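Local coordinates for esterase (uncultured bacterium FLS12, PDB 4RGY) that hydrolyses ester bonds as a low-temperature-active alkaline esterase of marine sediment origin, at the interface of chains A and B. Sequence-based numbering; all coordinates share one arbitrary frame. Chains: chain A/B, Esterase.

The interface of chains A and B. Residues chain A 3, 5, 24, 26, 111-112; chain B 7, 9, 110-111.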
loop_
_atom_site.group_PDB
_atom_site.type_symbol
_atom_site.label_atom_id
_atom_site.label_comp_id
_atom_site.label_asym_id
_atom_site.label_seq_id
_atom_site.Cartn_x
_atom_site.Cartn_y
_atom_site.Cartn_z
ATOM N N ALA A 3 -9.569 -10.312 4.514
ATOM C CA ALA A 3 -9.148 -9.385 3.480
ATOM C C ALA A 3 -8.549 -8.161 4.177
ATOM O O ALA A 3 -9.098 -7.667 5.172
ATOM C CB ALA A 3 -10.326 -8.995 2.632
ATOM N N PHE A 5 -7.247 -4.172 3.939
ATOM C CA PHE A 5 -7.475 -2.947 3.192
ATOM C C PHE A 5 -6.607 -1.841 3.732
ATOM O O PHE A 5 -6.658 -1.516 4.923
ATOM C CB PHE A 5 -8.944 -2.523 3.285
ATOM C CG PHE A 5 -9.892 -3.562 2.795
ATOM C CD1 PHE A 5 -10.331 -4.568 3.637
ATOM C CD2 PHE A 5 -10.338 -3.549 1.484
ATOM C CE1 PHE A 5 -11.193 -5.552 3.177
ATOM C CE2 PHE A 5 -11.206 -4.522 1.020
ATOM C CZ PHE A 5 -11.634 -5.530 1.866
ATOM N N LEU A 24 -11.103 -7.428 7.310
ATOM C CA LEU A 24 -12.487 -7.886 7.235
ATOM C C LEU A 24 -12.494 -9.382 7.042
ATOM O O LEU A 24 -11.705 -9.906 6.258
ATOM C CB LEU A 24 -13.171 -7.315 5.993
ATOM C CG LEU A 24 -13.941 -6.014 5.907
ATOM C CD1 LEU A 24 -14.684 -5.985 4.564
ATOM C CD2 LEU A 24 -14.908 -5.864 7.076
ATOM N N GLN A 26 -13.684 -12.596 5.197
ATOM C CA GLN A 26 -14.231 -12.879 3.870
ATOM C C GLN A 26 -15.367 -13.892 3.965
ATOM O O GLN A 26 -15.281 -14.849 4.726
ATOM C CB GLN A 26 -13.152 -13.424 2.933
ATOM C CG GLN A 26 -12.250 -12.362 2.355
ATOM C CD GLN A 26 -11.353 -12.889 1.247
ATOM O OE1 GLN A 26 -11.791 -13.612 0.349
ATOM N NE2 GLN A 26 -10.089 -12.536 1.317
ATOM N N PHE A 111 -17.389 -0.170 4.742
ATOM C CA PHE A 111 -17.312 -1.607 4.984
ATOM C C PHE A 111 -18.568 -2.130 5.674
ATOM O O PHE A 111 -19.301 -1.362 6.305
ATOM C CB PHE A 111 -16.065 -1.942 5.824
ATOM C CG PHE A 111 -14.760 -1.616 5.137
ATOM C CD1 PHE A 111 -14.335 -2.360 4.041
ATOM C CD2 PHE A 111 -13.965 -0.576 5.590
ATOM C CE1 PHE A 111 -13.137 -2.063 3.410
ATOM C CE2 PHE A 111 -12.763 -0.278 4.955
ATOM C CZ PHE A 111 -12.354 -1.031 3.866
ATOM N N PRO A 112 -18.826 -3.439 5.559
ATOM C CA PRO A 112 -20.036 -4.029 6.144
ATOM C C PRO A 112 -19.852 -4.275 7.640
ATOM O O PRO A 112 -19.766 -5.418 8.100
ATOM C CB PRO A 112 -20.188 -5.339 5.362
ATOM C CG PRO A 112 -18.802 -5.708 4.985
ATOM C CD PRO A 112 -18.091 -4.406 4.724
ATOM N N CYS B 7 -6.523 -3.424 -1.780
ATOM C CA CYS B 7 -7.179 -4.572 -1.172
ATOM C C CYS B 7 -6.390 -5.829 -1.443
ATOM O O CYS B 7 -6.206 -6.211 -2.606
ATOM C CB CYS B 7 -8.575 -4.750 -1.786
ATOM S SG CYS B 7 -9.550 -3.228 -1.977
ATOM N N PHE B 9 -6.656 -9.705 -0.827
ATOM C CA PHE B 9 -7.719 -10.639 -0.489
ATOM C C PHE B 9 -7.424 -11.997 -1.107
ATOM O O PHE B 9 -6.510 -12.137 -1.916
ATOM C CB PHE B 9 -9.066 -10.118 -1.014
ATOM C CG PHE B 9 -9.125 -10.019 -2.513
ATOM C CD1 PHE B 9 -8.654 -8.889 -3.169
ATOM C CD2 PHE B 9 -9.640 -11.060 -3.271
ATOM C CE1 PHE B 9 -8.691 -8.807 -4.557
ATOM C CE2 PHE B 9 -9.681 -10.986 -4.659
ATOM C CZ PHE B 9 -9.203 -9.854 -5.297
ATOM N N PHE B 110 -17.423 -6.488 -0.113
ATOM C CA PHE B 110 -16.573 -5.595 0.671
ATOM C C PHE B 110 -17.112 -4.162 0.718
ATOM O O PHE B 110 -17.005 -3.470 1.739
ATOM C CB PHE B 110 -15.171 -5.509 0.059
ATOM C CG PHE B 110 -14.411 -6.807 0.026
ATOM C CD1 PHE B 110 -14.675 -7.835 0.919
ATOM C CD2 PHE B 110 -13.391 -6.979 -0.905
ATOM C CE1 PHE B 110 -13.943 -9.021 0.868
ATOM C CE2 PHE B 110 -12.664 -8.152 -0.965
ATOM C CZ PHE B 110 -12.938 -9.177 -0.084
ATOM N N PHE B 111 -17.637 -3.696 -0.414
ATOM C CA PHE B 111 -17.931 -2.282 -0.628
ATOM C C PHE B 111 -19.398 -2.060 -0.982
ATOM O O PHE B 111 -20.079 -2.984 -1.438
ATOM C CB PHE B 111 -17.024 -1.710 -1.735
ATOM C CG PHE B 111 -15.555 -1.730 -1.391
ATOM C CD1 PHE B 111 -15.048 -0.883 -0.410
ATOM C CD2 PHE B 111 -14.687 -2.586 -2.049
ATOM C CE1 PHE B 111 -13.699 -0.899 -0.093
ATOM C CE2 PHE B 111 -13.333 -2.603 -1.730
ATOM C CZ PHE B 111 -12.845 -1.750 -0.752
#
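A:Phe5 meets B:Phe110 tip to face: its CZ lies 3.6 Å from B:Phe110 CG, over one face and offset toward the rim, with the ring planes 83° apart. A flat, rigid aromatic suits both places, one offering a C-H edge, the other a broad apolar face. B:Phe110 ends helix 95-110 and buries more surface than any other residue of this patch; its CG stands anti to the carbonyl carbon (chi1 -62°), a turn that carries the ring out over strand 2-11 of chain A. Another flank of A:Phe5 is filled by B:Cys7, small and polarisable, whose SG comes within 3.6 Å of A:Phe5 CD2 where the two strands pair antiparallel. B:Phe111 closes in with its CZ 3.7 Å from A:Phe5 CE2, again edge-to-face, while A:Phe111 of the same chain sets CE1 over the centre of the A:Phe5 ring. Among these side chains the contact is apolar, with no polar atoms of the two chains within bonding reach.

Packing slackens around the rest of B:Phe110. At its far rim the short methyl of A:Ala3 leaves room for the ring, its CB 3.8 Å from B:Phe110 CZ. Nearer the ring's base, A:Leu24 CD1 stands 4.1 Å from B:Phe110 CD1, a branched apolar chain suiting so loose a contact. A:Gln26, in a loop and probably toward solvent, lays its aliphatic CG near the far rim and its amide NE2 3.5 Å from B:Phe9 CB. An alanine in place of B:Phe110 would probably open a gap over the tip of A:Phe5 and leave that ring freer to shift. Repeated by two-fold symmetry, the patch joins two esterase subunits in the deposited assembly, and may stabilise a dimer in solution.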